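Local coordinates for uncharacterized protein (Candida albicans, PDB 5K04) that probably serves as the non-catalytic auxiliary subunit of the NatB N-terminal acetyltransferase complex, an all-helical protein that binds the NAT3 subunit, at residues K500-N509 against L541-R550; L508-L516 against L528-K536. All coordinates share one frame; numbering follows the deposited sequence.

Interaction 1: residues K500-N509 against L541-R550; sequences KRMQNSISLN and LIVSDYTDNR
The backbones meet at one isolated beta bridge, Ser505 with Thr547, in the pattern of a parallel pair: Thr547 N donates to Asn504 O (3.1 Å) and Ile506 N donates to Thr547 O (2.8 Å). Just upstream, Arg501 O in the last turn of helix 489-503 is gripped from opposite faces of its carbonyl plane, by Thr547 OG1 (2.7 Å) and by Asn549 ND2, which also binds Glu443. The same Asn549 amide turns OD1 to the guanidinium edge of Arg501, accepting from NE (2.9 Å) and NH2 within the guanidinium plane, although both donors stand above the amide carbonyl plane. Arg501 NH1 has a separate salt bridge to Glu10 of the NAT3 chain. At the other end Asn504, whose CG lies opposite the backbone N (chi1 -155°), sends ND2 to Leu541 O (2.7 Å), and its OD1 receives a nearly straight bond from Asn509 ND2 (N-H...O 174°). Asn509 ND2 also sits 3.3 Å above the Tyr546 ring, over its centre, while Ile506 CD1 meets the ring edge and Tyr546 OH is tied back to Ile542 O. Ser505 OG accepts from Leu508 N and also bonds Glu443. The arrangement is thus an N-capped start of helix 506-521, paired through a single beta bridge with the extended chain after helix 539-542, in an all-helical, TPR-clan protein.

Interaction 2: residues L508-L516 against L528-K536; sequences LNFTVAKIL and LNYFIHYLK
Two helical segments, 508-516 and 528-536, run roughly antiparallel at 140° between their N-to-C directions, with a closest axis approach of 10.2 Å; the CA atoms of Val512 and Phe531, and of Leu516 and Leu528, are the nearest pairs. No hydrogen bond crosses the interface, so the side chains that meet do so by apolar packing. Leu516 is the knob, set in a hole formed by Leu528, Phe531, Ile532 and Leu535. Its two methyls divide the work: CD2 touches Leu528 CD1 (3.8 Å), Phe531 CB and Ile532 CD1, whereas CD1 meets Leu535 CD1 tip to tip at 4.0 Å. One turn earlier, Val512 spreads its branches, CG1 passing alongside Leu535 CD2 (4.1 Å) and obliquely against the Phe531 ring, CG2 lying obliquely to the Tyr534 ring, near CE2. The Phe531 ring is the aromatic centre. Ile515 CG2 lies over one of its faces in a CH-pi contact, 3.9 Å from the ring centroid and 26° off the normal, and Ile515 CD1 touches CZ of that ring at 3.7 Å. Because Ile515 places CG2 opposite its backbone N, with CG1 alongside that N (chi1 -73°), both methyl ends reach the ring. The opposite face carries Tyr530 CD1 over its centre, 3.6 Å above the plane, so the ring is clasped between an aliphatic branch and its sequence neighbour. A further aromatic, Tyr466 of helix 456-485, meets Phe531 edge-to-face. At the far end Leu508 CD2 comes from the direction opposite to Tyr534 and touches OH at 3.6 Å. Helices 506-521 and 525-537, joined by a short turn, thus form a roughly antiparallel helical hairpin with a knob-into-hole contact at Leu516, consistent with the TPR clan of this family.

How the interactions relate
Helix 506-521 is common to both contacts: its first turn is held in interaction 1, and the following turns pack in interaction 2, with Leu508 and Asn509 shared. The centres lie about 13 Å apart, and the two join directly where Ile542 CD1 packs on Leu535 CD2 at 4.1 Å. Along the chain, helices 525-537 and 539-542 follow one another, so, apart from the shared Leu508 and Asn509, the hairpin lies in the chain that interaction 1 closes off. Helix 571-584 touches both, through Leu578 against Asn509 and Ile542, and Tyr581 against Leu535. Their surroundings differ: interaction 1 meets Glu10 and Phe13 of the NAT3 chain, whereas interaction 2 touches no other protein chain.

Interaction 1: residues K500-N509 against L541-R550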
loop_
_atom_site.group_PDB
_atom_site.type_symbol
_atom_site.label_atom_id
_atom_site.label_comp_id
_atom_site.label_asym_id
_atom_site.label_seq_id
_atom_site.Cartn_x
_atom_site.Cartn_y
_atom_site.Cartn_z
ATOM N N LYS A 500 -3.022 -9.859 3.911
ATOM C CA LYS A 500 -1.675 -10.410 4.123
ATOM C C LYS A 500 -0.590 -9.349 4.002
ATOM O O LYS A 500 0.356 -9.317 4.799
ATOM C CB LYS A 500 -1.367 -11.503 3.106
ATOM C CG LYS A 500 -2.061 -12.829 3.263
ATOM C CD LYS A 500 -1.298 -13.877 2.456
ATOM C CE LYS A 500 -2.181 -15.023 2.001
ATOM N NZ LYS A 500 -1.379 -16.100 1.347
ATOM N N ARG A 501 -0.680 -8.503 2.972
ATOM C CA ARG A 501 0.373 -7.525 2.749
ATOM C C ARG A 501 0.381 -6.449 3.827
ATOM O O ARG A 501 1.407 -5.790 4.022
ATOM C CB ARG A 501 0.223 -6.919 1.353
ATOM C CG ARG A 501 0.618 -7.905 0.244
ATOM C CD ARG A 501 0.269 -7.412 -1.154
ATOM N NE ARG A 501 0.996 -6.199 -1.520
ATOM C CZ ARG A 501 0.956 -5.626 -2.725
ATOM N NH1 ARG A 501 0.212 -6.152 -3.685
ATOM N NH2 ARG A 501 1.645 -4.521 -2.965
ATOM N N MET A 502 -0.740 -6.278 4.535
ATOM C CA MET A 502 -0.932 -5.231 5.533
ATOM C C MET A 502 -0.596 -5.688 6.945
ATOM O O MET A 502 -0.369 -4.849 7.822
ATOM C CB MET A 502 -2.390 -4.735 5.492
ATOM C CG MET A 502 -2.681 -3.680 4.425
ATOM S SD MET A 502 -1.709 -2.205 4.539
ATOM C CE MET A 502 -2.870 -1.084 3.843
ATOM N N GLN A 503 -0.534 -7.003 7.165
ATOM C CA GLN A 503 -0.452 -7.557 8.512
ATOM C C GLN A 503 0.891 -7.258 9.174
ATOM O O GLN A 503 0.953 -7.042 10.391
ATOM C CB GLN A 503 -0.682 -9.061 8.451
ATOM C CG GLN A 503 -0.616 -9.739 9.791
ATOM C CD GLN A 503 -0.552 -11.237 9.663
ATOM O OE1 GLN A 503 0.416 -11.796 9.128
ATOM N NE2 GLN A 503 -1.597 -11.905 10.140
ATOM N N ASN A 504 1.975 -7.259 8.401
ATOM C CA ASN A 504 3.310 -7.106 8.964
ATOM C C ASN A 504 4.210 -6.327 8.016
ATOM O O ASN A 504 5.302 -6.765 7.653
ATOM C CB ASN A 504 3.933 -8.454 9.285
ATOM C CG ASN A 504 4.954 -8.330 10.361
ATOM O OD1 ASN A 504 4.914 -7.384 11.159
ATOM N ND2 ASN A 504 5.876 -9.267 10.405
ATOM N N SER A 505 3.741 -5.158 7.591
ATOM C CA SER A 505 4.485 -4.373 6.630
ATOM C C SER A 505 5.565 -3.568 7.343
ATOM O O SER A 505 5.465 -3.261 8.535
ATOM C CB SER A 505 3.556 -3.452 5.830
ATOM O OG SER A 505 3.231 -2.250 6.515
ATOM N N ILE A 506 6.618 -3.247 6.592
ATOM C CA ILE A 506 7.689 -2.425 7.135
ATOM C C ILE A 506 7.155 -1.048 7.519
ATOM O O ILE A 506 7.595 -0.456 8.509
ATOM C CB ILE A 506 8.851 -2.357 6.122
ATOM C CG1 ILE A 506 9.993 -1.470 6.647
ATOM C CG2 ILE A 506 8.370 -1.866 4.756
ATOM C CD1 ILE A 506 10.784 -2.110 7.754
ATOM N N SER A 507 6.142 -0.556 6.797
ATOM C CA SER A 507 5.566 0.752 7.120
ATOM C C SER A 507 4.789 0.725 8.438
ATOM O O SER A 507 4.747 1.732 9.166
ATOM C CB SER A 507 4.671 1.225 5.966
ATOM O OG SER A 507 5.416 1.321 4.755
ATOM N N LEU A 508 4.144 -0.405 8.746
ATOM C CA LEU A 508 3.438 -0.569 10.018
ATOM C C LEU A 508 4.417 -0.644 11.173
ATOM O O LEU A 508 4.221 -0.014 12.221
ATOM C CB LEU A 508 2.584 -1.845 9.989
ATOM C CG LEU A 508 2.240 -2.459 11.348
ATOM C CD1 LEU A 508 1.283 -1.564 12.141
ATOM C CD2 LEU A 508 1.686 -3.920 11.213
ATOM N N ASN A 509 5.474 -1.445 11.001
ATOM C CA ASN A 509 6.475 -1.610 12.049
ATOM C C ASN A 509 7.304 -0.343 12.236
ATOM O O ASN A 509 7.653 0.014 13.364
ATOM C CB ASN A 509 7.329 -2.826 11.716
ATOM C CG ASN A 509 6.579 -4.134 11.986
ATOM O OD1 ASN A 509 6.109 -4.358 13.105
ATOM N ND2 ASN A 509 6.440 -4.978 10.963
ATOM N N LEU A 541 5.494 -11.951 14.543
ATOM C CA LEU A 541 5.572 -11.044 13.397
ATOM C C LEU A 541 6.807 -10.156 13.470
ATOM O O LEU A 541 7.491 -9.956 12.460
ATOM C CB LEU A 541 4.312 -10.187 13.322
ATOM C CG LEU A 541 3.000 -10.959 13.130
ATOM C CD1 LEU A 541 1.776 -10.010 13.097
ATOM C CD2 LEU A 541 3.054 -11.817 11.883
ATOM N N ILE A 542 7.103 -9.617 14.662
ATOM C CA ILE A 542 8.239 -8.710 14.847
ATOM C C ILE A 542 9.533 -9.357 14.357
ATOM O O ILE A 542 10.411 -8.690 13.794
ATOM C CB ILE A 542 8.340 -8.308 16.331
ATOM C CG1 ILE A 542 7.092 -7.536 16.772
ATOM C CG2 ILE A 542 9.644 -7.563 16.627
ATOM C CD1 ILE A 542 6.687 -6.444 15.850
ATOM N N VAL A 543 9.655 -10.673 14.553
ATOM C CA VAL A 543 10.853 -11.444 14.224
ATOM C C VAL A 543 10.817 -11.987 12.800
ATOM O O VAL A 543 11.839 -12.490 12.303
ATOM C CB VAL A 543 10.979 -12.554 15.292
ATOM C CG1 VAL A 543 12.094 -13.537 14.988
ATOM C CG2 VAL A 543 11.210 -11.915 16.655
ATOM N N SER A 544 9.676 -11.882 12.119
ATOM C CA SER A 544 9.532 -12.371 10.759
ATOM C C SER A 544 10.015 -11.323 9.764
ATOM O O SER A 544 10.477 -10.239 10.122
ATOM C CB SER A 544 8.079 -12.747 10.474
ATOM O OG SER A 544 7.676 -13.801 11.324
ATOM N N ASP A 545 9.922 -11.668 8.489
ATOM C CA ASP A 545 10.242 -10.742 7.422
ATOM C C ASP A 545 9.021 -9.900 7.110
ATOM O O ASP A 545 7.896 -10.412 7.037
ATOM C CB ASP A 545 10.711 -11.503 6.189
ATOM C CG ASP A 545 12.085 -12.113 6.391
ATOM O OD1 ASP A 545 12.969 -11.402 6.913
ATOM O OD2 ASP A 545 12.263 -13.301 6.055
ATOM N N TYR A 546 9.256 -8.602 6.955
ATOM C CA TYR A 546 8.203 -7.621 6.745
ATOM C C TYR A 546 7.907 -7.472 5.254
ATOM O O TYR A 546 8.805 -7.579 4.414
ATOM C CB TYR A 546 8.611 -6.267 7.339
ATOM C CG TYR A 546 9.048 -6.283 8.810
ATOM C CD1 TYR A 546 8.686 -7.317 9.676
ATOM C CD2 TYR A 546 9.808 -5.246 9.330
ATOM C CE1 TYR A 546 9.089 -7.311 11.028
ATOM C CE2 TYR A 546 10.205 -5.229 10.676
ATOM C CZ TYR A 546 9.844 -6.256 11.513
ATOM O OH TYR A 546 10.261 -6.230 12.824
ATOM N N THR A 547 6.636 -7.253 4.929
ATOM C CA THR A 547 6.261 -6.943 3.563
ATOM C C THR A 547 6.548 -5.467 3.273
ATOM O O THR A 547 6.686 -4.641 4.178
ATOM C CB THR A 547 4.790 -7.284 3.310
ATOM O OG1 THR A 547 3.972 -6.678 4.307
ATOM C CG2 THR A 547 4.576 -8.773 3.402
ATOM N N ASP A 548 6.693 -5.156 1.989
ATOM C CA ASP A 548 7.040 -3.814 1.538
ATOM C C ASP A 548 6.058 -3.411 0.447
ATOM O O ASP A 548 6.069 -3.972 -0.653
ATOM C CB ASP A 548 8.482 -3.736 1.038
ATOM C CG ASP A 548 8.944 -2.284 0.754
ATOM O OD1 ASP A 548 8.112 -1.357 0.840
ATOM O OD2 ASP A 548 10.143 -2.080 0.449
ATOM N N ASN A 549 5.231 -2.426 0.764
ATOM C CA ASN A 549 4.291 -1.829 -0.170
ATOM C C ASN A 549 4.571 -0.343 -0.390
ATOM O O ASN A 549 3.726 0.375 -0.949
ATOM C CB ASN A 549 2.865 -2.037 0.341
ATOM C CG ASN A 549 2.600 -3.473 0.746
ATOM O OD1 ASN A 549 2.774 -4.395 -0.051
ATOM N ND2 ASN A 549 2.203 -3.672 2.009
ATOM N N ARG A 550 5.744 0.129 0.015
ATOM C CA ARG A 550 6.072 1.537 -0.135
ATOM C C ARG A 550 6.110 1.941 -1.608
ATOM O O ARG A 550 6.440 1.142 -2.487
ATOM C CB ARG A 550 7.404 1.825 0.555
ATOM C CG ARG A 550 7.259 1.740 2.080
ATOM C CD ARG A 550 8.602 1.818 2.750
ATOM N NE ARG A 550 9.467 0.745 2.270
ATOM C CZ ARG A 550 10.674 0.493 2.772
ATOM N NH1 ARG A 550 11.139 1.251 3.763
ATOM N NH2 ARG A 550 11.402 -0.519 2.296
HETATM O O HOH W 1 2.542 -8.502 5.923
HETATM O O HOH W 2 5.255 -11.600 7.888
HETATM O O HOH W 3 5.175 -1.288 3.506
#

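Interaction 2: residues L508-L516 against L528-K536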
loop_
_atom_site.group_PDB
_atom_site.type_symbol
_atom_site.label_atom_id
_atom_site.label_comp_id
_atom_site.label_asym_id
_atom_site.label_seq_id
_atom_site.Cartn_x
_atom_site.Cartn_y
_atom_site.Cartn_z
ATOM N N LEU A 508 4.144 -0.405 8.746
ATOM C CA LEU A 508 3.438 -0.569 10.018
ATOM C C LEU A 508 4.417 -0.644 11.173
ATOM O O LEU A 508 4.221 -0.014 12.221
ATOM C CB LEU A 508 2.584 -1.845 9.989
ATOM C CG LEU A 508 2.240 -2.459 11.348
ATOM C CD1 LEU A 508 1.283 -1.564 12.141
ATOM C CD2 LEU A 508 1.686 -3.920 11.213
ATOM N N ASN A 509 5.474 -1.445 11.001
ATOM C CA ASN A 509 6.475 -1.610 12.049
ATOM C C ASN A 509 7.304 -0.343 12.236
ATOM O O ASN A 509 7.653 0.014 13.364
ATOM C CB ASN A 509 7.329 -2.826 11.716
ATOM C CG ASN A 509 6.579 -4.134 11.986
ATOM O OD1 ASN A 509 6.109 -4.358 13.105
ATOM N ND2 ASN A 509 6.440 -4.978 10.963
ATOM N N PHE A 510 7.580 0.374 11.144
ATOM C CA PHE A 510 8.197 1.689 11.276
ATOM C C PHE A 510 7.311 2.634 12.075
ATOM O O PHE A 510 7.803 3.394 12.916
ATOM C CB PHE A 510 8.489 2.293 9.904
ATOM C CG PHE A 510 9.173 3.600 9.999
ATOM C CD1 PHE A 510 10.460 3.667 10.493
ATOM C CD2 PHE A 510 8.524 4.760 9.651
ATOM C CE1 PHE A 510 11.090 4.867 10.620
ATOM C CE2 PHE A 510 9.150 5.967 9.780
ATOM C CZ PHE A 510 10.434 6.026 10.268
ATOM N N THR A 511 5.998 2.601 11.809
ATOM C CA THR A 511 5.049 3.418 12.559
ATOM C C THR A 511 5.130 3.124 14.055
ATOM O O THR A 511 5.160 4.052 14.871
ATOM C CB THR A 511 3.627 3.184 12.013
ATOM O OG1 THR A 511 3.531 3.674 10.666
ATOM C CG2 THR A 511 2.598 3.877 12.859
ATOM N N VAL A 512 5.201 1.836 14.431
ATOM C CA VAL A 512 5.323 1.464 15.842
ATOM C C VAL A 512 6.683 1.883 16.394
ATOM O O VAL A 512 6.769 2.459 17.485
ATOM C CB VAL A 512 5.078 -0.051 16.030
ATOM C CG1 VAL A 512 5.345 -0.488 17.479
ATOM C CG2 VAL A 512 3.643 -0.448 15.623
ATOM N N ALA A 513 7.760 1.628 15.635
ATOM C CA ALA A 513 9.102 2.020 16.078
ATOM C C ALA A 513 9.194 3.522 16.316
ATOM O O ALA A 513 9.800 3.971 17.297
ATOM C CB ALA A 513 10.137 1.600 15.037
ATOM N N LYS A 514 8.578 4.308 15.425
ATOM C CA LYS A 514 8.623 5.762 15.508
ATOM C C LYS A 514 7.827 6.281 16.703
ATOM O O LYS A 514 8.248 7.227 17.377
ATOM C CB LYS A 514 8.093 6.347 14.203
ATOM C CG LYS A 514 8.377 7.805 14.031
ATOM C CD LYS A 514 9.794 8.043 13.523
ATOM C CE LYS A 514 9.944 9.517 13.155
ATOM N NZ LYS A 514 11.282 9.826 12.615
ATOM N N ILE A 515 6.673 5.676 16.976
ATOM C CA ILE A 515 5.894 6.038 18.156
ATOM C C ILE A 515 6.689 5.773 19.426
ATOM O O ILE A 515 6.705 6.593 20.360
ATOM C CB ILE A 515 4.564 5.266 18.161
ATOM C CG1 ILE A 515 3.625 5.840 17.093
ATOM C CG2 ILE A 515 3.947 5.264 19.573
ATOM C CD1 ILE A 515 2.496 4.891 16.732
ATOM N N LEU A 516 7.321 4.603 19.498
ATOM C CA LEU A 516 8.098 4.255 20.679
ATOM C C LEU A 516 9.244 5.239 20.879
ATOM O O LEU A 516 9.441 5.764 21.976
ATOM C CB LEU A 516 8.613 2.825 20.542
ATOM C CG LEU A 516 7.521 1.763 20.635
ATOM C CD1 LEU A 516 8.024 0.401 20.147
ATOM C CD2 LEU A 516 7.041 1.702 22.070
ATOM N N LEU A 528 3.250 4.519 25.488
ATOM C CA LEU A 528 4.267 3.473 25.522
ATOM C C LEU A 528 3.685 2.124 25.941
ATOM O O LEU A 528 4.024 1.089 25.359
ATOM C CB LEU A 528 5.390 3.897 26.464
ATOM C CG LEU A 528 6.555 2.932 26.673
ATOM C CD1 LEU A 528 7.580 3.073 25.557
ATOM C CD2 LEU A 528 7.186 3.185 28.024
ATOM N N ASN A 529 2.798 2.120 26.942
ATOM C CA ASN A 529 2.259 0.872 27.485
ATOM C C ASN A 529 1.366 0.139 26.487
ATOM O O ASN A 529 1.252 -1.091 26.538
ATOM C CB ASN A 529 1.481 1.177 28.767
ATOM C CG ASN A 529 0.929 -0.072 29.440
ATOM O OD1 ASN A 529 -0.081 -0.640 29.009
ATOM N ND2 ASN A 529 1.579 -0.491 30.524
ATOM N N TYR A 530 0.698 0.872 25.596
ATOM C CA TYR A 530 -0.136 0.223 24.593
ATOM C C TYR A 530 0.715 -0.477 23.541
ATOM O O TYR A 530 0.368 -1.573 23.079
ATOM C CB TYR A 530 -1.063 1.253 23.937
ATOM C CG TYR A 530 -1.877 0.704 22.780
ATOM C CD1 TYR A 530 -1.366 0.687 21.478
ATOM C CD2 TYR A 530 -3.153 0.211 22.982
ATOM C CE1 TYR A 530 -2.108 0.182 20.426
ATOM C CE2 TYR A 530 -3.905 -0.284 21.925
ATOM C CZ TYR A 530 -3.378 -0.297 20.656
ATOM O OH TYR A 530 -4.118 -0.803 19.618
ATOM N N PHE A 531 1.832 0.139 23.153
ATOM C CA PHE A 531 2.645 -0.388 22.066
ATOM C C PHE A 531 3.644 -1.438 22.527
ATOM O O PHE A 531 3.968 -2.353 21.758
ATOM C CB PHE A 531 3.310 0.777 21.341
ATOM C CG PHE A 531 2.323 1.591 20.560
ATOM C CD1 PHE A 531 1.856 1.140 19.325
ATOM C CD2 PHE A 531 1.797 2.769 21.080
ATOM C CE1 PHE A 531 0.915 1.877 18.604
ATOM C CE2 PHE A 531 0.857 3.513 20.363
ATOM C CZ PHE A 531 0.414 3.058 19.125
ATOM N N ILE A 532 4.100 -1.359 23.778
ATOM C CA ILE A 532 4.790 -2.498 24.371
ATOM C C ILE A 532 3.880 -3.721 24.352
ATOM O O ILE A 532 4.311 -4.834 24.019
ATOM C CB ILE A 532 5.254 -2.161 25.801
ATOM C CG1 ILE A 532 6.253 -1.010 25.785
ATOM C CG2 ILE A 532 5.858 -3.376 26.464
ATOM C CD1 ILE A 532 7.315 -1.161 24.738
ATOM N N HIS A 533 2.599 -3.527 24.685
ATOM C CA HIS A 533 1.667 -4.648 24.686
ATOM C C HIS A 533 1.455 -5.221 23.283
ATOM O O HIS A 533 1.244 -6.429 23.141
ATOM C CB HIS A 533 0.336 -4.227 25.296
ATOM C CG HIS A 533 -0.650 -5.347 25.374
ATOM N ND1 HIS A 533 -0.500 -6.407 26.246
ATOM C CD2 HIS A 533 -1.780 -5.594 24.670
ATOM C CE1 HIS A 533 -1.506 -7.248 26.089
ATOM N NE2 HIS A 533 -2.298 -6.777 25.141
ATOM N N TYR A 534 1.521 -4.383 22.241
ATOM C CA TYR A 534 1.468 -4.896 20.869
ATOM C C TYR A 534 2.677 -5.777 20.559
ATOM O O TYR A 534 2.544 -6.827 19.920
ATOM C CB TYR A 534 1.391 -3.731 19.874
ATOM C CG TYR A 534 1.503 -4.166 18.428
ATOM C CD1 TYR A 534 0.391 -4.634 17.729
ATOM C CD2 TYR A 534 2.715 -4.125 17.758
ATOM C CE1 TYR A 534 0.485 -5.052 16.405
ATOM C CE2 TYR A 534 2.814 -4.539 16.435
ATOM C CZ TYR A 534 1.700 -5.003 15.764
ATOM O OH TYR A 534 1.801 -5.408 14.451
ATOM N N LEU A 535 3.870 -5.358 20.997
ATOM C CA LEU A 535 5.084 -6.114 20.680
ATOM C C LEU A 535 5.056 -7.508 21.304
ATOM O O LEU A 535 5.366 -8.503 20.644
ATOM C CB LEU A 535 6.320 -5.349 21.155
ATOM C CG LEU A 535 6.607 -3.943 20.622
ATOM C CD1 LEU A 535 7.879 -3.399 21.262
ATOM C CD2 LEU A 535 6.727 -3.951 19.140
ATOM N N LYS A 536 4.712 -7.593 22.592
ATOM C CA LYS A 536 4.669 -8.878 23.281
ATOM C C LYS A 536 3.526 -9.749 22.778
ATOM O O LYS A 536 3.592 -10.976 22.892
ATOM C CB LYS A 536 4.547 -8.653 24.787
ATOM C CG LYS A 536 5.400 -7.490 25.313
ATOM C CD LYS A 536 6.905 -7.674 25.024
ATOM C CE LYS A 536 7.510 -8.778 25.888
ATOM N NZ LYS A 536 8.788 -9.289 25.340
#